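Local coordinates for protein double Glycine Motif Protease domain from AMS/PCAT Transporter (PDB 6MPZ) that probably cleaves leader peptides after a double-glycine motif, as the C39 cysteine peptidase domain of a bacterial transporter that matures and exports lantibiotic-type peptides, at residues Lys41-Glu46 against Arg69-Glu74; Asn63-Ala68 against Leu139-Thr144; Val16-Gln21 against Lys120-Ile125. One frame throughout, in Å; residues are numbered along the deposited sequence.

Contact 1: residues Lys41-Glu46 against Arg69-Glu74; sequences KWVPLE and RNYGLE
A Schellman motif closes helix 61-70 of this C39 peptidase domain, and the loop that leads into helix 45-52 packs against that helix end. Gly72 is the C-prime residue: its N bonds Arg69 O at 3.1 Å while Leu73 N reaches back to Ala68 O. Its phi is positive (94°), a conformation that glycine adopts readily, and Gly72 CA lies 4.2 Å from Lys41 NZ. That lysine runs out extended from its backbone and bends only at its last torsion (chi4 -66°), which brings NZ beside the carbonyl of Tyr71. The resulting hydrogen bond, Lys41 NZ to Tyr71 O, is weak at 3.3 Å. The methylenes of Lys41 serve as an apolar strip: its chain and that of Leu73 run alongside each other, pointing opposite ways, with Lys41 CE 3.7 Å from Leu73 CD2. Leu36 of helix 27-38 touches both of these side chains and Tyr71, so the lysine's aliphatic part lies across a seam where three elements meet. Val43 supplies the second half of the contact. With CG1 anti to the backbone N, its two methyls divide the aromatic side chain of Tyr71 between them, the two side chains standing nearly perpendicular. Val43 CG2 sits over one face of the Tyr71 ring in a CH-pi contact, 4.0 Å from its centroid and 16° off the normal, shifted toward the rim. Val48 of helix 45-52 touches both partners, and Asp51 OD2 of the same helix hydrogen-bonds the phenol oxygen, which should restrict the swing of the ring. At the phenol end, Val43 CG1 rests 3.8 Å from Tyr71 CZ and 3.7 Å from Tyr71 OH.

Contact 2: residues Asn63-Ala68 against Leu139-Thr144; sequences NVLKAA and LIFKPT
Helix 61-70 packs on the antiparallel sheet of the peptidase domain through strand 137-142. The segments 63-68 and 139-142 run almost parallel, with 6° between their directions and axes 10.0 Å apart, a separation usual for a helix lying on a sheet. The tight part is wholly apolar and buried. Leu139 points its CB at the helix and, with CG anti to its carbonyl carbon (chi1 -46°) and chi2 extended, spreads its two methyls toward successive helix residues. Leu139 CD1 meets Val64 CG1 at 3.9 Å, the two side chains nearly perpendicular. Leu139 CD2 goes to the isobutyl group of Leu65, 3.9 Å from Leu65 CD2, and the same Leu65 methyl lies 3.8 Å from Leu139 CB, so it touches the strand side chain at its root and at its tip. One helical turn on from Val64, Ala68 has only a methyl to offer, and the longer Phe141 makes up the distance: its ring reaches in to bring Phe141 CE1 within 3.6 Å of Ala68 CB, the closest approach between the segments. Leu65 CD2 stands farther off, 4.3 Å from Phe141 CE1, and both methyls come at the ring obliquely. Ala75, Ile94 and Val35, from strands 74-79 and 93-97 and helix 27-38, also touch this phenylalanine. The other side of each element is looser. Lys66 lies exposed on the helix, Ile140 points its CB away from the helix while its side chain touches Thr90 and Tyr78, and beyond the strand Pro143 and Thr144 are poorly ordered. Leu65 also packs on an apolar side chain of the bound leader peptide. With no hydrogen bond or charge pair between the segments, adhesion here depends on shape and on exclusion of water, and the same apolar chemistry lets Leu65 contribute to the contact with the leader.

Contact 3: residues Val16-Gln21 against Lys120-Ile125; sequences VPVIMQ and KGDVKI
Met20 carries one half of the contact between the loop before helix 27-38 and the bulged approach to strand 123-126. From CB, which does not point straight at the other segment, CG leaves anti to the carbonyl carbon (chi1 -57°). Bends at chi2 (-69°) and chi3 (-67°) then fold the thioether back onto the backbone of Lys120 and Gly121. Met20 SD comes within 3.4 Å of Gly121 N and 3.6 Å of Gly121 CA. At the tip, Met20 CE meets Gly121 N at 3.6 Å and Lys120 N at 3.7 Å. Lys120 and Gly121 both face Asp117 in a classic beta bulge, and the glycine, at positive phi, presents bare backbone to the sulfur. Val18 completes the contact: Val18 CG1 meets Gly121 CA at 3.9 Å, and Val18 CG2 crosses to Asp122 CB at 3.8 Å. On the helix side, Val16 and Ile19 touch Met34 and Ala33 of helix 27-38, and Gln21 lies by Cys27 and His101, which with Asp117 probably form the catalytic triad. Asn116 of strand 112-117 touches Val18 and Asp122, so the loop lies between helix 27-38 and the last two strands of the sheet.

In the fold
Contact 2 is the core contact, with every touching residue buried; contacts 1 and 3 lie at the surface. Contacts 1 and 2 are neighbours, their centres about 9 Å apart, and share helix 61-70: the Schellman turn that ends it leads into strand 74-79, where Glu74 N probably bonds Lys142 O, 2.7 Å away. Contact 3 lies about 19 Å from each, at centres, on the far side of the chain's centre from contact 2, although both reach the same sheet. Chemistry follows position: purely aliphatic and aromatic packing inside, a weak lysine bond with CH-pi packing at the helix end, and side chains laid largely on glycine backbone near the probable catalytic triad.

Contact 1: residues Lys41-Glu46 against Arg69-Glu74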
loop_
_atom_site.group_PDB
_atom_site.type_symbol
_atom_site.label_atom_id
_atom_site.label_comp_id
_atom_site.label_asym_id
_atom_site.label_seq_id
_atom_site.Cartn_x
_atom_site.Cartn_y
_atom_site.Cartn_z
ATOM N N LYS A 41 0.269 6.661 13.527
ATOM C CA LYS A 41 1.095 7.838 13.183
ATOM C C LYS A 41 0.192 8.849 12.562
ATOM O O LYS A 41 -0.265 8.686 11.441
ATOM C CB LYS A 41 2.266 7.478 12.279
ATOM C CG LYS A 41 3.332 6.705 13.050
ATOM C CD LYS A 41 4.276 5.994 12.092
ATOM C CE LYS A 41 5.276 5.118 12.831
ATOM N NZ LYS A 41 6.185 5.979 13.648
ATOM N N TRP A 42 -0.115 9.879 13.347
ATOM C CA TRP A 42 -1.140 10.847 13.001
ATOM C C TRP A 42 -0.453 11.933 12.195
ATOM O O TRP A 42 0.451 12.591 12.696
ATOM C CB TRP A 42 -1.812 11.384 14.274
ATOM C CG TRP A 42 -2.421 10.260 15.169
ATOM C CD1 TRP A 42 -2.207 10.057 16.520
ATOM C CD2 TRP A 42 -3.308 9.204 14.751
ATOM N NE1 TRP A 42 -2.916 8.957 16.958
ATOM C CE2 TRP A 42 -3.593 8.411 15.899
ATOM C CE3 TRP A 42 -3.901 8.854 13.517
ATOM C CZ2 TRP A 42 -4.433 7.297 15.846
ATOM C CZ3 TRP A 42 -4.747 7.736 13.470
ATOM C CH2 TRP A 42 -4.999 6.977 14.627
ATOM N N VAL A 43 -0.830 12.036 10.925
ATOM C CA VAL A 43 -0.242 12.969 9.982
ATOM C C VAL A 43 -1.441 13.454 9.200
ATOM O O VAL A 43 -2.150 12.639 8.642
ATOM C CB VAL A 43 0.763 12.293 8.976
ATOM C CG1 VAL A 43 1.216 13.286 7.906
ATOM C CG2 VAL A 43 1.988 11.745 9.688
ATOM N N PRO A 44 -1.662 14.776 9.137
ATOM C CA PRO A 44 -2.796 15.304 8.355
ATOM C C PRO A 44 -2.801 14.775 6.903
ATOM O O PRO A 44 -1.755 14.684 6.272
ATOM C CB PRO A 44 -2.586 16.838 8.423
ATOM C CG PRO A 44 -1.374 17.127 9.299
ATOM C CD PRO A 44 -0.835 15.816 9.798
ATOM N N LEU A 45 -3.953 14.409 6.359
ATOM C CA LEU A 45 -3.995 13.863 4.984
ATOM C C LEU A 45 -3.409 14.828 3.962
ATOM O O LEU A 45 -2.786 14.394 3.011
ATOM C CB LEU A 45 -5.422 13.479 4.559
ATOM C CG LEU A 45 -5.638 13.121 3.058
ATOM C CD1 LEU A 45 -4.795 11.926 2.588
ATOM C CD2 LEU A 45 -7.116 12.848 2.763
ATOM N N GLU A 46 -3.601 16.135 4.164
ATOM C CA GLU A 46 -3.048 17.157 3.259
ATOM C C GLU A 46 -1.538 17.060 3.234
ATOM O O GLU A 46 -0.941 17.245 2.200
ATOM C CB GLU A 46 -3.438 18.628 3.611
ATOM C CG GLU A 46 -4.629 18.910 4.527
ATOM C CD GLU A 46 -4.285 18.890 6.020
ATOM O OE1 GLU A 46 -3.541 19.746 6.571
ATOM O OE2 GLU A 46 -4.809 17.979 6.640
ATOM N N ARG A 69 9.232 6.583 5.151
ATOM C CA ARG A 69 10.503 6.558 5.905
ATOM C C ARG A 69 10.702 7.787 6.757
ATOM O O ARG A 69 11.164 7.661 7.872
ATOM C CB ARG A 69 11.701 6.390 4.979
ATOM C CG ARG A 69 11.869 4.986 4.450
ATOM C CD ARG A 69 13.134 4.871 3.586
ATOM N NE ARG A 69 13.064 3.699 2.700
ATOM C CZ ARG A 69 13.084 3.702 1.368
ATOM N NH1 ARG A 69 13.202 4.818 0.672
ATOM N NH2 ARG A 69 13.009 2.546 0.713
ATOM N N ASN A 70 10.359 8.966 6.239
ATOM C CA ASN A 70 10.425 10.198 7.027
ATOM C C ASN A 70 9.433 10.193 8.194
ATOM O O ASN A 70 9.691 10.823 9.214
ATOM C CB ASN A 70 10.221 11.448 6.160
ATOM C CG ASN A 70 11.460 11.796 5.330
ATOM O OD1 ASN A 70 11.338 12.237 4.192
ATOM N ND2 ASN A 70 12.660 11.608 5.896
ATOM N N TYR A 71 8.321 9.471 8.065
ATOM C CA TYR A 71 7.377 9.298 9.189
ATOM C C TYR A 71 7.748 8.168 10.158
ATOM O O TYR A 71 6.932 7.793 10.995
ATOM C CB TYR A 71 5.961 9.039 8.669
ATOM C CG TYR A 71 5.389 10.090 7.748
ATOM C CD1 TYR A 71 5.514 11.461 8.024
ATOM C CD2 TYR A 71 4.653 9.703 6.615
ATOM C CE1 TYR A 71 4.959 12.412 7.187
ATOM C CE2 TYR A 71 4.093 10.643 5.761
ATOM C CZ TYR A 71 4.238 11.992 6.049
ATOM O OH TYR A 71 3.649 12.893 5.178
ATOM N N GLY A 72 8.950 7.600 10.041
ATOM C CA GLY A 72 9.452 6.633 11.034
ATOM C C GLY A 72 9.225 5.155 10.736
ATOM O O GLY A 72 9.604 4.305 11.529
ATOM N N LEU A 73 8.628 4.840 9.588
ATOM C CA LEU A 73 8.467 3.459 9.169
ATOM C C LEU A 73 9.637 3.006 8.313
ATOM O O LEU A 73 10.127 3.742 7.463
ATOM C CB LEU A 73 7.161 3.303 8.368
ATOM C CG LEU A 73 5.849 3.589 9.094
ATOM C CD1 LEU A 73 4.706 3.509 8.102
ATOM C CD2 LEU A 73 5.655 2.590 10.208
ATOM N N GLU A 74 10.079 1.779 8.528
ATOM C CA GLU A 74 10.968 1.144 7.584
ATOM C C GLU A 74 10.081 0.716 6.407
ATOM O O GLU A 74 8.965 0.211 6.609
ATOM C CB GLU A 74 11.656 -0.054 8.212
ATOM C CG GLU A 74 12.840 -0.518 7.410
ATOM C CD GLU A 74 13.035 -2.016 7.447
ATOM O OE1 GLU A 74 13.100 -2.594 8.555
ATOM O OE2 GLU A 74 13.113 -2.597 6.347
#

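Contact 2: residues Asn63-Ala68 against Leu139-Thr144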
loop_
_atom_site.group_PDB
_atom_site.type_symbol
_atom_site.label_atom_id
_atom_site.label_comp_id
_atom_site.label_asym_id
_atom_site.label_seq_id
_atom_site.Cartn_x
_atom_site.Cartn_y
_atom_site.Cartn_z
ATOM N N ASN A 63 8.390 7.573 -4.155
ATOM C CA ASN A 63 8.021 8.712 -3.299
ATOM C C ASN A 63 7.122 8.291 -2.127
ATOM O O ASN A 63 7.263 8.838 -1.024
ATOM C CB ASN A 63 7.348 9.831 -4.100
ATOM C CG ASN A 63 8.338 10.625 -4.937
ATOM O OD1 ASN A 63 9.518 10.723 -4.602
ATOM N ND2 ASN A 63 7.869 11.175 -6.019
ATOM N N VAL A 64 6.264 7.275 -2.341
ATOM C CA VAL A 64 5.445 6.751 -1.262
ATOM C C VAL A 64 6.360 6.179 -0.197
ATOM O O VAL A 64 6.183 6.458 0.979
ATOM C CB VAL A 64 4.466 5.708 -1.752
ATOM C CG1 VAL A 64 3.740 5.048 -0.563
ATOM C CG2 VAL A 64 3.452 6.361 -2.679
ATOM N N LEU A 65 7.326 5.393 -0.618
ATOM C CA LEU A 65 8.285 4.787 0.289
ATOM C C LEU A 65 9.125 5.824 1.041
ATOM O O LEU A 65 9.379 5.661 2.230
ATOM C CB LEU A 65 9.232 3.816 -0.461
ATOM C CG LEU A 65 8.726 2.492 -1.061
ATOM C CD1 LEU A 65 9.814 1.874 -1.953
ATOM C CD2 LEU A 65 8.247 1.499 0.013
ATOM N N LYS A 66 9.607 6.854 0.334
ATOM C CA LYS A 66 10.413 7.931 0.961
ATOM C C LYS A 66 9.623 8.699 2.023
ATOM O O LYS A 66 10.149 8.989 3.101
ATOM C CB LYS A 66 10.921 8.943 -0.082
ATOM C CG LYS A 66 12.114 8.450 -0.893
ATOM C CD LYS A 66 12.649 9.553 -1.792
ATOM C CE LYS A 66 13.688 9.019 -2.764
ATOM N NZ LYS A 66 14.149 10.105 -3.678
ATOM N N ALA A 67 8.379 9.029 1.705
ATOM C CA ALA A 67 7.482 9.702 2.662
ATOM C C ALA A 67 7.242 8.812 3.895
ATOM O O ALA A 67 7.320 9.292 5.014
ATOM C CB ALA A 67 6.159 10.077 1.988
ATOM N N ALA A 68 7.032 7.501 3.691
ATOM C CA ALA A 68 6.824 6.567 4.804
ATOM C C ALA A 68 8.042 6.545 5.743
ATOM O O ALA A 68 7.896 6.503 6.973
ATOM C CB ALA A 68 6.548 5.180 4.261
ATOM N N LEU A 139 4.541 -2.662 -1.564
ATOM C CA LEU A 139 5.331 -1.878 -0.643
ATOM C C LEU A 139 5.007 -2.418 0.733
ATOM O O LEU A 139 3.861 -2.478 1.091
ATOM C CB LEU A 139 4.996 -0.381 -0.772
ATOM C CG LEU A 139 4.914 0.172 -2.226
ATOM C CD1 LEU A 139 4.410 1.615 -2.267
ATOM C CD2 LEU A 139 6.222 -0.005 -2.989
ATOM N N ILE A 140 6.064 -2.756 1.479
ATOM C CA ILE A 140 6.047 -3.533 2.684
ATOM C C ILE A 140 6.635 -2.635 3.766
ATOM O O ILE A 140 7.651 -1.965 3.536
ATOM C CB ILE A 140 6.884 -4.823 2.469
ATOM C CG1 ILE A 140 6.149 -5.792 1.517
ATOM C CG2 ILE A 140 7.269 -5.497 3.796
ATOM C CD1 ILE A 140 5.068 -6.607 2.201
ATOM N N PHE A 141 5.959 -2.567 4.917
ATOM C CA PHE A 141 6.304 -1.605 5.959
ATOM C C PHE A 141 6.481 -2.306 7.278
ATOM O O PHE A 141 5.842 -3.323 7.537
ATOM C CB PHE A 141 5.231 -0.515 6.106
ATOM C CG PHE A 141 4.929 0.217 4.827
ATOM C CD1 PHE A 141 5.709 1.292 4.423
ATOM C CD2 PHE A 141 3.864 -0.162 4.018
ATOM C CE1 PHE A 141 5.440 1.944 3.244
ATOM C CE2 PHE A 141 3.611 0.507 2.853
ATOM C CZ PHE A 141 4.380 1.553 2.469
ATOM N N LYS A 142 7.343 -1.737 8.109
ATOM C CA LYS A 142 7.677 -2.284 9.410
ATOM C C LYS A 142 7.985 -1.055 10.289
ATOM O O LYS A 142 8.563 -0.074 9.796
ATOM C CB LYS A 142 8.896 -3.222 9.263
ATOM C CG LYS A 142 9.754 -3.531 10.480
ATOM C CD LYS A 142 10.076 -5.019 10.713
ATOM C CE LYS A 142 8.951 -5.636 11.542
ATOM N NZ LYS A 142 9.130 -7.057 11.956
ATOM N N PRO A 143 7.591 -1.087 11.577
ATOM C CA PRO A 143 7.972 -0.007 12.482
ATOM C C PRO A 143 9.472 0.081 12.805
ATOM O O PRO A 143 10.225 -0.860 12.563
ATOM C CB PRO A 143 7.171 -0.287 13.765
ATOM C CG PRO A 143 6.634 -1.622 13.620
ATOM C CD PRO A 143 6.597 -1.970 12.188
ATOM N N THR A 144 9.841 1.166 13.484
ATOM C CA THR A 144 11.063 1.968 13.252
ATOM C C THR A 144 12.415 1.332 13.581
ATOM O O THR A 144 13.149 1.001 12.665
ATOM C CB THR A 144 10.997 3.347 13.984
ATOM O OG1 THR A 144 11.716 3.295 15.217
ATOM C CG2 THR A 144 9.548 3.846 14.289
#

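Contact 3: residues Val16-Gln21 against Lys120-Ile125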
loop_
_atom_site.group_PDB
_atom_site.type_symbol
_atom_site.label_atom_id
_atom_site.label_comp_id
_atom_site.label_asym_id
_atom_site.label_seq_id
_atom_site.Cartn_x
_atom_site.Cartn_y
_atom_site.Cartn_z
ATOM N N VAL A 16 -7.687 -2.251 9.403
ATOM C CA VAL A 16 -7.193 -0.964 8.866
ATOM C C VAL A 16 -8.365 -0.058 8.558
ATOM O O VAL A 16 -9.264 -0.448 7.816
ATOM C CB VAL A 16 -6.370 -1.138 7.545
ATOM C CG1 VAL A 16 -5.765 0.184 7.096
ATOM C CG2 VAL A 16 -5.242 -2.146 7.739
ATOM N N PRO A 17 -8.331 1.183 9.083
ATOM C CA PRO A 17 -9.434 2.089 8.823
ATOM C C PRO A 17 -9.521 2.489 7.360
ATOM O O PRO A 17 -8.477 2.574 6.684
ATOM C CB PRO A 17 -9.135 3.289 9.709
ATOM C CG PRO A 17 -7.722 3.175 10.124
ATOM C CD PRO A 17 -7.296 1.770 9.965
ATOM N N VAL A 18 -10.749 2.671 6.876
ATOM C CA VAL A 18 -11.005 3.171 5.538
ATOM C C VAL A 18 -10.842 4.718 5.403
ATOM O O VAL A 18 -11.492 5.455 6.125
ATOM C CB VAL A 18 -12.436 2.771 5.108
ATOM C CG1 VAL A 18 -12.845 3.437 3.776
ATOM C CG2 VAL A 18 -12.525 1.256 5.028
ATOM N N ILE A 19 -9.956 5.173 4.487
ATOM C CA ILE A 19 -9.813 6.593 4.075
ATOM C C ILE A 19 -10.015 6.650 2.576
ATOM O O ILE A 19 -9.330 5.927 1.841
ATOM C CB ILE A 19 -8.430 7.177 4.383
ATOM C CG1 ILE A 19 -8.184 7.190 5.868
ATOM C CG2 ILE A 19 -8.308 8.618 3.863
ATOM C CD1 ILE A 19 -6.785 7.587 6.295
ATOM N N MET A 20 -10.957 7.462 2.112
ATOM C CA MET A 20 -11.258 7.550 0.675
ATOM C C MET A 20 -10.349 8.603 0.065
ATOM O O MET A 20 -9.945 9.568 0.743
ATOM C CB MET A 20 -12.724 7.897 0.440
ATOM C CG MET A 20 -13.720 6.933 1.083
ATOM S SD MET A 20 -13.727 5.291 0.317
ATOM C CE MET A 20 -14.374 5.616 -1.332
ATOM N N GLN A 21 -9.980 8.417 -1.206
ATOM C CA GLN A 21 -9.302 9.493 -1.935
ATOM C C GLN A 21 -10.334 10.598 -2.177
ATOM O O GLN A 21 -11.474 10.303 -2.578
ATOM C CB GLN A 21 -8.711 9.011 -3.254
ATOM C CG GLN A 21 -9.725 8.591 -4.319
ATOM C CD GLN A 21 -9.108 7.773 -5.434
ATOM O OE1 GLN A 21 -7.952 7.416 -5.379
ATOM N NE2 GLN A 21 -9.894 7.466 -6.452
ATOM N N LYS A 120 -13.117 2.967 -3.624
ATOM C CA LYS A 120 -14.336 2.197 -3.323
ATOM C C LYS A 120 -14.616 1.930 -1.859
ATOM O O LYS A 120 -15.737 1.625 -1.551
ATOM C CB LYS A 120 -14.335 0.881 -4.126
ATOM C CG LYS A 120 -14.432 1.124 -5.630
ATOM C CD LYS A 120 -14.863 -0.105 -6.421
ATOM C CE LYS A 120 -13.795 -1.191 -6.483
ATOM N NZ LYS A 120 -14.420 -2.538 -6.612
ATOM N N GLY A 121 -13.636 2.094 -0.953
ATOM C CA GLY A 121 -13.801 1.679 0.442
ATOM C C GLY A 121 -13.296 0.243 0.646
ATOM O O GLY A 121 -12.445 -0.258 -0.117
ATOM N N ASP A 122 -13.797 -0.401 1.686
ATOM C CA ASP A 122 -13.383 -1.771 2.008
ATOM C C ASP A 122 -14.094 -2.823 1.124
ATOM O O ASP A 122 -15.316 -2.896 1.106
ATOM C CB ASP A 122 -13.435 -2.080 3.510
ATOM C CG ASP A 122 -14.823 -2.144 4.060
ATOM O OD1 ASP A 122 -15.525 -1.143 3.994
ATOM O OD2 ASP A 122 -15.201 -3.193 4.585
ATOM N N VAL A 123 -13.311 -3.584 0.359
ATOM C CA VAL A 123 -13.865 -4.559 -0.583
ATOM C C VAL A 123 -13.235 -5.964 -0.421
ATOM O O VAL A 123 -12.148 -6.122 0.183
ATOM C CB VAL A 123 -13.791 -4.051 -2.043
ATOM C CG1 VAL A 123 -14.749 -2.888 -2.226
ATOM C CG2 VAL A 123 -12.393 -3.610 -2.432
ATOM N N LYS A 124 -13.959 -6.968 -0.910
ATOM C CA LYS A 124 -13.490 -8.354 -0.904
ATOM C C LYS A 124 -13.341 -8.735 -2.349
ATOM O O LYS A 124 -14.313 -8.733 -3.086
ATOM C CB LYS A 124 -14.391 -9.339 -0.162
ATOM C CG LYS A 124 -15.806 -8.924 0.137
ATOM C CD LYS A 124 -16.467 -9.911 1.093
ATOM C CE LYS A 124 -16.027 -11.389 1.026
ATOM N NZ LYS A 124 -16.337 -12.141 -0.225
ATOM N N ILE A 125 -12.125 -9.018 -2.770
ATOM C CA ILE A 125 -11.848 -9.353 -4.170
ATOM C C ILE A 125 -11.679 -10.901 -4.269
ATOM O O ILE A 125 -10.882 -11.497 -3.536
ATOM C CB ILE A 125 -10.601 -8.586 -4.694
ATOM C CG1 ILE A 125 -10.696 -7.072 -4.394
ATOM C CG2 ILE A 125 -10.381 -8.804 -6.170
ATOM C CD1 ILE A 125 -11.790 -6.287 -5.099
#